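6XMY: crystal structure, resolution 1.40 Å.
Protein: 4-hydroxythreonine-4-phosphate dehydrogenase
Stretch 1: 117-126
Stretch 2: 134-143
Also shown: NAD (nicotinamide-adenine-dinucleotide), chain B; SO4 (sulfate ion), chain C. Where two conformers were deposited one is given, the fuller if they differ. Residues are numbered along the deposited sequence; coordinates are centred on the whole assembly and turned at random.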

# COMPACT_ATOMS: atom_id res chain seq x y z
N ALA A 117 6.45 1.59 -12.09
CA ALA A 117 5.87 1.23 -10.80
C ALA A 117 4.49 1.86 -10.74
O ALA A 117 4.20 2.82 -11.47
CB ALA A 117 6.71 1.73 -9.62
N LEU A 118 3.67 1.34 -9.84
CA LEU A 118 2.32 1.85 -9.60
C LEU A 118 2.25 2.38 -8.17
O LEU A 118 2.70 1.72 -7.23
CB LEU A 118 1.30 0.72 -9.77
CG LEU A 118 -0.17 1.11 -9.63
CD1 LEU A 118 -0.58 2.11 -10.71
CD2 LEU A 118 -1.04 -0.12 -9.69
N VAL A 119 1.69 3.57 -8.01
CA VAL A 119 1.43 4.16 -6.70
C VAL A 119 -0.06 4.43 -6.63
O VAL A 119 -0.63 5.00 -7.55
CB VAL A 119 2.22 5.47 -6.51
CG1 VAL A 119 2.05 6.00 -5.07
CG2 VAL A 119 3.70 5.27 -6.85
N THR A 120 -0.69 4.02 -5.53
CA THR A 120 -2.14 4.13 -5.40
C THR A 120 -2.54 5.19 -4.39
O THR A 120 -2.18 5.10 -3.20
CB THR A 120 -2.79 2.79 -5.05
OG1 THR A 120 -2.25 2.32 -3.81
CG2 THR A 120 -2.51 1.76 -6.11
N ALA A 121 -3.32 6.16 -4.84
CA ALA A 121 -4.05 7.04 -3.96
C ALA A 121 -5.22 6.24 -3.35
O ALA A 121 -5.53 5.14 -3.80
CB ALA A 121 -4.53 8.27 -4.74
N PRO A 122 -5.87 6.75 -2.30
CA PRO A 122 -6.82 5.90 -1.58
C PRO A 122 -8.13 5.70 -2.33
O PRO A 122 -8.57 6.56 -3.10
CB PRO A 122 -7.06 6.67 -0.27
CG PRO A 122 -6.77 8.10 -0.61
CD PRO A 122 -5.67 8.06 -1.64
N VAL A 123 -8.73 4.53 -2.12
CA VAL A 123 -10.05 4.20 -2.65
C VAL A 123 -10.99 3.93 -1.48
O VAL A 123 -10.57 3.59 -0.38
CB VAL A 123 -10.03 3.00 -3.62
CG1 VAL A 123 -9.07 3.26 -4.77
CG2 VAL A 123 -9.64 1.73 -2.89
N HIS A 124 -12.28 4.11 -1.74
CA HIS A 124 -13.31 3.88 -0.74
C HIS A 124 -13.89 2.49 -0.97
O HIS A 124 -14.61 2.26 -1.95
CB HIS A 124 -14.39 4.95 -0.84
CG HIS A 124 -15.25 5.02 0.37
ND1 HIS A 124 -16.31 4.16 0.57
CD2 HIS A 124 -15.18 5.81 1.46
CE1 HIS A 124 -16.87 4.44 1.74
NE2 HIS A 124 -16.20 5.44 2.30
N LYS A 125 -13.57 1.55 -0.08
CA LYS A 125 -13.94 0.16 -0.30
C LYS A 125 -15.46 -0.03 -0.30
O LYS A 125 -16.00 -0.72 -1.17
CB LYS A 125 -13.29 -0.74 0.75
CG LYS A 125 -11.77 -0.69 0.76
CD LYS A 125 -11.23 -1.64 1.81
CE LYS A 125 -9.72 -1.57 1.95
NZ LYS A 125 -9.25 -0.23 2.41
N ALA A 126 -16.16 0.58 0.67
CA ALA A 126 -17.60 0.39 0.74
C ALA A 126 -18.31 0.91 -0.51
O ALA A 126 -19.26 0.28 -0.98
CB ALA A 126 -18.18 1.04 1.99
N THR A 134 -17.39 -6.80 -5.68
CA THR A 134 -16.77 -7.35 -4.47
C THR A 134 -15.30 -6.95 -4.43
O THR A 134 -14.55 -7.21 -5.38
CB THR A 134 -16.96 -8.86 -4.42
OG1 THR A 134 -18.36 -9.15 -4.24
CG2 THR A 134 -16.20 -9.45 -3.24
N PHE A 135 -14.89 -6.31 -3.34
CA PHE A 135 -13.56 -5.69 -3.28
C PHE A 135 -13.14 -5.60 -1.83
O PHE A 135 -13.82 -4.97 -1.02
CB PHE A 135 -13.63 -4.30 -3.91
CG PHE A 135 -12.32 -3.55 -3.92
CD1 PHE A 135 -11.34 -3.82 -4.87
CD2 PHE A 135 -12.07 -2.56 -2.98
CE1 PHE A 135 -10.15 -3.11 -4.89
CE2 PHE A 135 -10.88 -1.85 -2.99
CZ PHE A 135 -9.91 -2.13 -3.95
N THR A 136 -12.02 -6.23 -1.49
CA THR A 136 -11.50 -6.11 -0.14
C THR A 136 -10.34 -5.14 -0.02
O THR A 136 -10.12 -4.62 1.07
CB THR A 136 -11.10 -7.47 0.44
OG1 THR A 136 -10.16 -8.09 -0.44
CG2 THR A 136 -12.32 -8.35 0.62
N GLY A 137 -9.63 -4.86 -1.11
CA GLY A 137 -8.54 -3.91 -1.08
C GLY A 137 -7.72 -4.05 -2.34
O GLY A 137 -7.87 -5.01 -3.10
N HIS A 138 -6.86 -3.04 -2.56
CA HIS A 138 -5.92 -3.11 -3.68
C HIS A 138 -5.09 -4.38 -3.61
O HIS A 138 -4.76 -4.99 -4.64
CB HIS A 138 -4.91 -1.96 -3.63
CG HIS A 138 -5.45 -0.59 -3.94
ND1 HIS A 138 -5.88 0.28 -2.96
CD2 HIS A 138 -5.54 0.09 -5.11
CE1 HIS A 138 -6.23 1.43 -3.51
NE2 HIS A 138 -6.04 1.34 -4.81
N THR A 139 -4.67 -4.76 -2.40
CA THR A 139 -3.72 -5.85 -2.24
C THR A 139 -4.27 -7.15 -2.81
O THR A 139 -3.60 -7.84 -3.59
CB THR A 139 -3.38 -6.00 -0.75
OG1 THR A 139 -2.85 -4.76 -0.26
CG2 THR A 139 -2.36 -7.11 -0.53
N GLU A 140 -5.52 -7.48 -2.46
CA GLU A 140 -6.15 -8.68 -2.98
C GLU A 140 -6.49 -8.54 -4.45
O GLU A 140 -6.39 -9.50 -5.22
CB GLU A 140 -7.41 -9.01 -2.18
CG GLU A 140 -7.17 -9.42 -0.73
CD GLU A 140 -6.71 -8.28 0.15
OE1 GLU A 140 -7.22 -7.15 -0.01
OE2 GLU A 140 -5.82 -8.50 1.00
N PHE A 141 -6.91 -7.34 -4.87
CA PHE A 141 -7.20 -7.11 -6.28
C PHE A 141 -5.97 -7.40 -7.13
O PHE A 141 -6.06 -8.09 -8.15
CB PHE A 141 -7.68 -5.68 -6.53
CG PHE A 141 -7.82 -5.35 -7.99
CD1 PHE A 141 -8.99 -5.64 -8.67
CD2 PHE A 141 -6.77 -4.79 -8.69
CE1 PHE A 141 -9.12 -5.36 -10.03
CE2 PHE A 141 -6.88 -4.51 -10.04
CZ PHE A 141 -8.06 -4.80 -10.71
N PHE A 142 -4.81 -6.88 -6.72
CA PHE A 142 -3.60 -7.08 -7.52
C PHE A 142 -3.12 -8.52 -7.45
O PHE A 142 -2.63 -9.07 -8.45
CB PHE A 142 -2.50 -6.11 -7.07
CG PHE A 142 -2.80 -4.65 -7.36
CD1 PHE A 142 -3.31 -4.26 -8.59
CD2 PHE A 142 -2.55 -3.68 -6.40
CE1 PHE A 142 -3.58 -2.92 -8.85
CE2 PHE A 142 -2.82 -2.34 -6.65
CZ PHE A 142 -3.32 -1.96 -7.88
N ALA A 143 -3.23 -9.16 -6.28
CA ALA A 143 -2.90 -10.58 -6.19
C ALA A 143 -3.72 -11.40 -7.18
O ALA A 143 -3.18 -12.25 -7.90
CB ALA A 143 -3.12 -11.07 -4.76
PA NAD B . -9.08 7.62 6.56
O1A NAD B . -9.96 8.10 5.43
O2A NAD B . -7.57 7.67 6.65
O5B NAD B . -9.63 8.67 7.80
C5B NAD B . -8.97 8.43 9.02
C4B NAD B . -8.59 9.77 9.68
O4B NAD B . -7.36 10.24 9.09
C3B NAD B . -9.70 10.81 9.39
O3B NAD B . -9.79 11.61 10.56
C2B NAD B . -9.12 11.57 8.16
O2B NAD B . -9.53 12.91 8.09
C1B NAD B . -7.60 11.53 8.50
N9A NAD B . -6.75 11.52 7.31
C8A NAD B . -6.59 10.53 6.32
N7A NAD B . -5.70 10.87 5.41
C5A NAD B . -5.23 12.12 5.80
C6A NAD B . -4.29 13.00 5.24
N6A NAD B . -3.62 12.66 4.11
N1A NAD B . -4.02 14.20 5.85
C2A NAD B . -4.71 14.48 7.00
N3A NAD B . -5.64 13.75 7.64
C4A NAD B . -5.88 12.55 7.00
O3 NAD B . -9.55 6.08 6.78
PN NAD B . -10.93 5.52 7.31
O1N NAD B . -10.75 4.27 8.14
O2N NAD B . -11.87 6.65 7.57
O5D NAD B . -11.64 4.78 5.86
C5D NAD B . -12.03 5.68 4.87
C4D NAD B . -12.05 4.90 3.56
O4D NAD B . -10.68 4.79 3.09
C3D NAD B . -12.56 3.44 3.79
O3D NAD B . -13.28 3.09 2.64
C2D NAD B . -11.24 2.63 3.88
O2D NAD B . -11.33 1.31 3.43
C1D NAD B . -10.45 3.42 2.80
N1N NAD B . -8.97 3.21 2.93
C2N NAD B . -8.29 3.01 1.76
C3N NAD B . -6.91 2.81 1.77
C7N NAD B . -6.28 2.62 0.44
O7N NAD B . -6.94 2.69 -0.59
N7N NAD B . -4.92 2.39 0.43
C4N NAD B . -6.21 2.81 2.99
C5N NAD B . -6.93 3.03 4.18
C6N NAD B . -8.33 3.22 4.14
S SO4 C . -5.02 -1.94 0.24
O1 SO4 C . -3.69 -1.59 -0.26
O2 SO4 C . -6.03 -1.28 -0.58
O3 SO4 C . -5.19 -3.38 0.11
O4 SO4 C . -5.22 -1.53 1.64
O HOH W 1 -5.94 3.80 -6.27

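The two stretches run in roughly opposite directions. Strand 117-120 and helix 138-143 lie with their axes 149° apart and 12.0 Å from one another at closest approach, and the chains draw closer beyond the strand, where the CA of Lys 125, at the start of the next helix, is 6.6 Å from the CA of Phe 135 in the loop before helix 138-143. No hydrogen bond passes directly between the stretches. Side chains pack across the gap, one water bridges it, and NAD touches both stretches; the sulfate is bound by stretch 2.

Stretch 2 begins at Thr 134, whose CA-to-CB bond points away and which makes no contact. Phe 135 follows with its CA-to-CB bond directed toward stretch 1 and chi1 at t. Its CE2 atom lies 3.8 Å from Val 123 CG2, an apolar contact between buried side chains, while the edge of the same ring meets the aliphatic part of Lys 125, with Phe 135 CE2 4.0 Å from Lys 125 CG. The lysine therefore packs its methylene chain along this loop before its amino group reaches the cofactor, where Lys 125 NZ donates to NAD O2D at 2.8 Å.

The CA-to-CB bond of Thr 136 points away from stretch 1, and its OG1 donates to Glu 140 OE1 at 3.1 Å, linking the loop to the first turn of the helix. Its backbone meets the lysine instead: Thr 136 O is 3.2 Å from Lys 125 CE, a close approach of a carbonyl to a carbon that is polarised by the neighbouring ammonium. Gly 137, at the N-cap position, lies with its CA 4.0 Å from Lys 125 CE. Sulfate sits so near that a CB on Gly 137 would come within 2.6 Å of SO4 O3.

His 138 opens the helix and contributes the largest area to the contact from stretch 2. Its CA-to-CB bond points sideways, but the imidazole reaches nearer to stretch 1. Thr 120 CB lies over one face of the His 138 ring, 3.9 Å from its centroid and 27° off the normal, in a CH-pi contact; Val 123 CG2 approaches CE1 of His 138 to 3.5 Å. Water 1 bridges the stretches, its oxygen donating to Ala 121 O at 2.8 Å and lying 2.9 Å from His 138 NE2. The other ring nitrogen, His 138 ND1, donates to SO4 O2 at 2.8 Å, and His 138 N donates to that same oxygen, also at 2.8 Å. The ring edge also meets the nicotinamide carboxamide, whose O7N accepts a hydrogen bond from Val 123 N at 3.0 Å.

Thr 139 makes no contact with stretch 1; its N and OG1 donate to SO4 O3, at 2.9 and 2.7 Å respectively. One turn after His 138, the CA-to-CB bond of Phe 142 points toward stretch 1, and Phe 142 N donates to His 138 O at 2.8 Å. Phe 142 CZ packs tightly against Leu 118 CD2 at 3.4 Å, and Thr 120 CG2 lies at the ring edge, 4.1 Å from CE2 of Phe 142.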